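Local coordinates for protein PT26-6P (Thermococcus sp., PDB 2WB7) that is of unknown function, encoded by an extrachromosomal mobile element of Euryarchaea and built from two immunoglobulin-like domains and a helical domain, at residues R105-S110 with L124-K129; T101-V106 with D367-P372. All coordinates share one frame; numbering follows the deposited sequence.

Contact 1. Residues R105-S110 with L124-K129; sequences RVWNSS and LVTVMK
Within the first immunoglobulin-like domain, two strands from different sheets face each other: 105-108 pairs with strand 85-96, whereas 124-129 pairs with strand 66-75. Their axes pass at 9.2 Å and 159°, close to antiparallel, and no direct hydrogen bond links the two segments, so the contact is face-to-face sheet packing carried by side chains.

Trp107 is its centre. CG lies anti to the carbonyl carbon, beside the backbone N, and the indole stands out toward Leu124, which has the same first torsion and comes to meet it tip to tip. Leu124 CD2 sits over the five-membered ring, 3.7 Å from its centroid and 9° off the normal, a CH-pi contact; CD1 reaches the benzo side, near CE3. The CH2 and CZ2 end of the benzo ring meets Thr126 obliquely, CH2 lying 3.9 Å from Thr126 CB, while the carbonyl O of Val125 lies in plane at the ring edge. On the face opposite Leu124 lies the guanidinium of Arg105, so the indole is sandwiched between a methyl group and a cation in a cation-pi arrangement. Arg105 gets there through a bend at chi2 (-64°), which lays the chain along its own strand toward Trp107; NH1 then makes a weak hydrogen bond to the backbone O of Val106.

The aliphatic part of Arg105 slides past Thr126 in the opposite direction, and the selenomethionine Met128, bent at chi2 and chi3, brings CE to 3.7 Å from Arg105 CB. Polar groups in this buried interface are joined through one water. It accepts from Arg105 NE and Thr126 OG1 and donates to the Val125 carbonyl, with its oxygen 2.9 Å from NE, 2.9 Å from OG1 and 3.0 Å from Val125 O.

Contact 2. Residues T101-V106 with D367-P372; sequences TYWTRV and DGVKIP
Residues 101-106 and 367-372 belong to the two immunoglobulin-like domains, 261 residues apart in sequence, and their meeting is an interdomain junction. At Trp103 the chain turns a corner between two short strands, and the indole projects toward strand 370-379. Ile371 CG2 lies over its six-membered ring, 4.2 Å from the centroid, as a CH-pi contact, and CG1 approaches CE3. Pro372 crosses the far end obliquely, its CD 3.5 Å from Trp103 CH2.

The other half of the contact is Asp367 against Arg105. Followed from CB, the aspartate begins with that carbon over one face of the guanidinium, 3.5 Å from Arg105 CZ. CG occupies the crowded position between the backbone N and carbonyl carbon (chi1 70°), so the carboxylate runs on along the arginine chain, its plane only 15° from that of the guanidinium. OD1 turns back to accept from Val369 N at 3.2 Å, closing an Asx turn. OD2 lies beside Arg105 CG and CD; its salt bridge to Arg105 NE, at 3.8 Å, is long and purely electrostatic, since the oxygen is well out of the guanidinium plane. The stronger partner of OD2 is Arg365, through a salt bridge, and a water bridges this oxygen to Val106 N. An alanine in place of Arg105 would probably weaken the junction, removing the flat cation on which Asp367 CB rests and the positive charge near OD2.

Arg365 also donates to the carbonyl O of Trp103, adding a further polar tie across the domains. The junction thus lies where the corner between strands 101-102 and 104-108 meets the turn joining strands 350-364 and 370-379, with Trp103 and Ile371 both packed on Lys129 of strand 120-129.

How the contacts relate
The two contacts lie with their centres about 9 Å apart and share Arg105 and Val106 on strand 104-108. Along the chain, 101-106 overlaps the start of 105-110, strand 120-129 follows soon after, and 367-372 comes much later, in the second immunoglobulin-like domain. Contact 1 therefore joins two sheets inside the first domain, whereas contact 2 docks that domain onto the second. They touch directly through Lys129, whose NZ lies 2.7 Å from Pro372 O, a probable hydrogen bond, and whose carbonyl O packs against Trp103 CD1, so the sheet packing of the first domain continues directly into its junction with the second.

Contact 1. Residues R105-S110 with L124-K129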
loop_
_atom_site.group_PDB
_atom_site.type_symbol
_atom_site.label_atom_id
_atom_site.label_comp_id
_atom_site.label_asym_id
_atom_site.label_seq_id
_atom_site.Cartn_x
_atom_site.Cartn_y
_atom_site.Cartn_z
ATOM N N ARG A 105 2.193 16.018 -23.817
ATOM C CA ARG A 105 0.813 16.407 -24.048
ATOM C C ARG A 105 0.867 17.670 -24.871
ATOM O O ARG A 105 1.661 18.562 -24.576
ATOM C CB ARG A 105 0.122 16.699 -22.715
ATOM C CG ARG A 105 -1.365 16.388 -22.670
ATOM C CD ARG A 105 -2.145 17.252 -23.633
ATOM N NE ARG A 105 -3.570 17.232 -23.347
ATOM C CZ ARG A 105 -4.487 17.824 -24.102
ATOM N NH1 ARG A 105 -4.121 18.489 -25.188
ATOM N NH2 ARG A 105 -5.766 17.756 -23.771
ATOM N N VAL A 106 0.034 17.759 -25.900
ATOM C CA VAL A 106 0.019 18.961 -26.718
ATOM C C VAL A 106 -1.377 19.552 -26.893
ATOM O O VAL A 106 -2.312 18.861 -27.307
ATOM C CB VAL A 106 0.654 18.704 -28.098
ATOM C CG1 VAL A 106 0.146 19.716 -29.113
ATOM C CG2 VAL A 106 2.182 18.744 -27.989
ATOM N N TRP A 107 -1.503 20.835 -26.558
ATOM C CA TRP A 107 -2.697 21.617 -26.872
ATOM C C TRP A 107 -2.390 22.444 -28.124
ATOM O O TRP A 107 -1.465 23.277 -28.122
ATOM C CB TRP A 107 -3.053 22.549 -25.712
ATOM C CG TRP A 107 -3.459 21.865 -24.421
ATOM C CD1 TRP A 107 -4.728 21.521 -24.040
ATOM C CD2 TRP A 107 -2.599 21.481 -23.332
ATOM N NE1 TRP A 107 -4.706 20.933 -22.797
ATOM C CE2 TRP A 107 -3.414 20.894 -22.343
ATOM C CE3 TRP A 107 -1.220 21.561 -23.106
ATOM C CZ2 TRP A 107 -2.900 20.399 -21.149
ATOM C CZ3 TRP A 107 -0.712 21.064 -21.923
ATOM C CH2 TRP A 107 -1.550 20.495 -20.957
ATOM N N ASN A 108 -3.131 22.205 -29.203
ATOM C CA ASN A 108 -2.910 22.984 -30.407
ATOM C C ASN A 108 -3.838 24.189 -30.456
ATOM O O ASN A 108 -4.761 24.304 -29.643
ATOM C CB ASN A 108 -3.016 22.133 -31.669
ATOM C CG ASN A 108 -4.405 21.562 -31.879
ATOM O OD1 ASN A 108 -5.397 22.054 -31.335
ATOM N ND2 ASN A 108 -4.483 20.512 -32.691
ATOM N N SER A 109 -3.563 25.088 -31.397
ATOM C CA SER A 109 -4.227 26.385 -31.445
ATOM C C SER A 109 -5.748 26.274 -31.290
ATOM O O SER A 109 -6.374 27.143 -30.682
ATOM C CB SER A 109 -3.858 27.112 -32.732
ATOM O OG SER A 109 -4.367 26.398 -33.840
ATOM N N SER A 110 -6.332 25.195 -31.811
ATOM C CA SER A 110 -7.772 24.952 -31.672
ATOM C C SER A 110 -8.252 25.142 -30.244
ATOM O O SER A 110 -9.391 25.529 -30.002
ATOM C CB SER A 110 -8.124 23.525 -32.100
ATOM O OG SER A 110 -8.132 23.384 -33.512
ATOM N N LEU A 124 -4.656 25.167 -17.592
ATOM C CA LEU A 124 -4.592 23.893 -18.294
ATOM C C LEU A 124 -4.411 22.726 -17.320
ATOM O O LEU A 124 -3.613 22.800 -16.375
ATOM C CB LEU A 124 -3.438 23.911 -19.294
ATOM C CG LEU A 124 -3.547 24.858 -20.487
ATOM C CD1 LEU A 124 -2.197 24.920 -21.181
ATOM C CD2 LEU A 124 -4.639 24.411 -21.463
ATOM N N VAL A 125 -5.143 21.642 -17.554
ATOM C CA VAL A 125 -5.016 20.475 -16.684
ATOM C C VAL A 125 -4.620 19.230 -17.461
ATOM O O VAL A 125 -5.189 18.924 -18.516
ATOM C CB VAL A 125 -6.297 20.216 -15.864
ATOM C CG1 VAL A 125 -6.143 18.979 -15.049
ATOM C CG2 VAL A 125 -6.566 21.400 -14.942
ATOM N N THR A 126 -3.625 18.524 -16.938
ATOM C CA THR A 126 -3.189 17.280 -17.543
ATOM C C THR A 126 -2.802 16.233 -16.486
ATOM O O THR A 126 -2.825 16.493 -15.283
ATOM C CB THR A 126 -2.043 17.517 -18.558
ATOM O OG1 THR A 126 -1.935 16.380 -19.423
ATOM C CG2 THR A 126 -0.728 17.728 -17.850
ATOM N N VAL A 127 -2.482 15.030 -16.943
ATOM C CA VAL A 127 -2.075 13.958 -16.056
ATOM C C VAL A 127 -0.686 13.539 -16.462
ATOM O O VAL A 127 -0.406 13.415 -17.645
ATOM C CB VAL A 127 -2.992 12.747 -16.207
ATOM C CG1 VAL A 127 -2.663 11.703 -15.151
ATOM C CG2 VAL A 127 -4.454 13.175 -16.122
HETATM N N MSE A 128 0.187 13.327 -15.488
HETATM C CA MSE A 128 1.560 12.913 -15.792
HETATM C C MSE A 128 2.024 11.689 -14.975
HETATM O O MSE A 128 1.300 11.164 -14.119
HETATM C CB MSE A 128 2.529 14.086 -15.602
HETATM C CG MSE A 128 2.295 15.256 -16.576
HETATM SE SE MSE A 128 2.993 15.017 -18.417
HETATM C CE MSE A 128 1.440 15.675 -19.368
ATOM N N LYS A 129 3.242 11.240 -15.247
ATOM C CA LYS A 129 3.800 10.099 -14.546
ATOM C C LYS A 129 5.312 9.985 -14.768
ATOM O O LYS A 129 5.801 10.125 -15.896
ATOM C CB LYS A 129 3.094 8.832 -15.012
ATOM C CG LYS A 129 3.501 7.585 -14.255
ATOM C CD LYS A 129 3.000 6.316 -14.939
ATOM C CE LYS A 129 3.529 5.089 -14.208
ATOM N NZ LYS A 129 3.413 3.859 -15.021
HETATM O O HOH W 1 -4.547 16.890 -20.687
#

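Contact 2. Residues T101-V106 with D367-P372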
loop_
_atom_site.group_PDB
_atom_site.type_symbol
_atom_site.label_atom_id
_atom_site.label_comp_id
_atom_site.label_asym_id
_atom_site.label_seq_id
_atom_site.Cartn_x
_atom_site.Cartn_y
_atom_site.Cartn_z
ATOM N N THR A 101 11.955 11.860 -22.725
ATOM C CA THR A 101 10.700 12.523 -22.398
ATOM C C THR A 101 9.521 11.569 -22.437
ATOM O O THR A 101 9.442 10.723 -23.325
ATOM C CB THR A 101 10.404 13.671 -23.378
ATOM O OG1 THR A 101 10.264 13.147 -24.699
ATOM C CG2 THR A 101 11.519 14.693 -23.363
ATOM N N TYR A 102 8.585 11.725 -21.507
ATOM C CA TYR A 102 7.419 10.854 -21.497
ATOM C C TYR A 102 6.091 11.592 -21.438
ATOM O O TYR A 102 5.973 12.648 -20.825
ATOM C CB TYR A 102 7.469 9.899 -20.311
ATOM C CG TYR A 102 8.818 9.347 -19.933
ATOM C CD1 TYR A 102 9.874 10.185 -19.602
ATOM C CD2 TYR A 102 9.015 7.973 -19.838
ATOM C CE1 TYR A 102 11.098 9.669 -19.216
ATOM C CE2 TYR A 102 10.234 7.442 -19.453
ATOM C CZ TYR A 102 11.273 8.294 -19.140
ATOM O OH TYR A 102 12.493 7.776 -18.753
ATOM N N TRP A 103 5.086 11.006 -22.072
ATOM C CA TRP A 103 3.701 11.405 -21.849
ATOM C C TRP A 103 3.401 12.794 -22.380
ATOM O O TRP A 103 2.382 13.392 -22.034
ATOM C CB TRP A 103 3.364 11.318 -20.361
ATOM C CG TRP A 103 3.688 9.983 -19.817
ATOM C CD1 TRP A 103 4.466 9.694 -18.735
ATOM C CD2 TRP A 103 3.271 8.736 -20.363
ATOM N NE1 TRP A 103 4.550 8.335 -18.569
ATOM C CE2 TRP A 103 3.822 7.722 -19.555
ATOM C CE3 TRP A 103 2.478 8.377 -21.457
ATOM C CZ2 TRP A 103 3.605 6.364 -19.804
ATOM C CZ3 TRP A 103 2.260 7.025 -21.707
ATOM C CH2 TRP A 103 2.823 6.036 -20.881
ATOM N N THR A 104 4.302 13.294 -23.221
ATOM C CA THR A 104 4.125 14.576 -23.891
ATOM C C THR A 104 2.660 14.833 -24.191
ATOM O O THR A 104 1.966 13.973 -24.734
ATOM C CB THR A 104 4.919 14.633 -25.209
ATOM O OG1 THR A 104 6.213 14.041 -25.022
ATOM C CG2 THR A 104 5.089 16.066 -25.657
ATOM N N ARG A 105 2.193 16.018 -23.817
ATOM C CA ARG A 105 0.813 16.407 -24.048
ATOM C C ARG A 105 0.867 17.670 -24.871
ATOM O O ARG A 105 1.661 18.562 -24.576
ATOM C CB ARG A 105 0.122 16.699 -22.715
ATOM C CG ARG A 105 -1.365 16.388 -22.670
ATOM C CD ARG A 105 -2.145 17.252 -23.633
ATOM N NE ARG A 105 -3.570 17.232 -23.347
ATOM C CZ ARG A 105 -4.487 17.824 -24.102
ATOM N NH1 ARG A 105 -4.121 18.489 -25.188
ATOM N NH2 ARG A 105 -5.766 17.756 -23.771
ATOM N N VAL A 106 0.034 17.759 -25.900
ATOM C CA VAL A 106 0.019 18.961 -26.718
ATOM C C VAL A 106 -1.377 19.552 -26.893
ATOM O O VAL A 106 -2.312 18.861 -27.307
ATOM C CB VAL A 106 0.654 18.704 -28.098
ATOM C CG1 VAL A 106 0.146 19.716 -29.113
ATOM C CG2 VAL A 106 2.182 18.744 -27.989
ATOM N N ASP A 367 -6.837 13.893 -23.646
ATOM C CA ASP A 367 -6.325 13.890 -25.022
ATOM C C ASP A 367 -6.301 12.502 -25.669
ATOM O O ASP A 367 -5.796 12.335 -26.779
ATOM C CB ASP A 367 -4.922 14.500 -25.086
ATOM C CG ASP A 367 -3.866 13.611 -24.445
ATOM O OD1 ASP A 367 -4.227 12.739 -23.619
ATOM O OD2 ASP A 367 -2.669 13.793 -24.755
ATOM N N GLY A 368 -6.840 11.500 -24.986
ATOM C CA GLY A 368 -6.921 10.161 -25.579
ATOM C C GLY A 368 -5.707 9.275 -25.342
ATOM O O GLY A 368 -5.777 8.057 -25.497
ATOM N N VAL A 369 -4.585 9.875 -24.980
ATOM C CA VAL A 369 -3.430 9.093 -24.576
ATOM C C VAL A 369 -3.791 8.221 -23.368
ATOM O O VAL A 369 -4.515 8.667 -22.480
ATOM C CB VAL A 369 -2.267 10.008 -24.207
ATOM C CG1 VAL A 369 -1.258 9.246 -23.370
ATOM C CG2 VAL A 369 -1.634 10.581 -25.461
ATOM N N LYS A 370 -3.288 6.986 -23.322
ATOM C CA LYS A 370 -3.600 6.074 -22.204
ATOM C C LYS A 370 -2.382 5.689 -21.365
ATOM O O LYS A 370 -1.481 5.037 -21.866
ATOM C CB LYS A 370 -4.298 4.822 -22.726
ATOM C CG LYS A 370 -5.776 5.009 -22.883
ATOM C CD LYS A 370 -6.320 4.139 -23.975
ATOM C CE LYS A 370 -7.717 4.606 -24.396
ATOM N NZ LYS A 370 -7.763 6.008 -24.990
ATOM N N ILE A 371 -2.366 6.089 -20.091
ATOM C CA ILE A 371 -1.197 5.894 -19.218
ATOM C C ILE A 371 -1.335 4.670 -18.289
ATOM O O ILE A 371 -2.223 4.632 -17.432
ATOM C CB ILE A 371 -0.955 7.137 -18.334
ATOM C CG1 ILE A 371 -0.817 8.386 -19.191
ATOM C CG2 ILE A 371 0.279 6.977 -17.500
ATOM C CD1 ILE A 371 -0.557 9.633 -18.392
ATOM N N PRO A 372 -0.433 3.678 -18.435
ATOM C CA PRO A 372 -0.540 2.419 -17.692
ATOM C C PRO A 372 -0.111 2.568 -16.232
ATOM O O PRO A 372 0.955 3.123 -15.959
ATOM C CB PRO A 372 0.446 1.495 -18.421
ATOM C CG PRO A 372 0.999 2.296 -19.578
ATOM C CD PRO A 372 0.791 3.725 -19.243
HETATM O O HOH W 2 -1.648 15.543 -27.012
#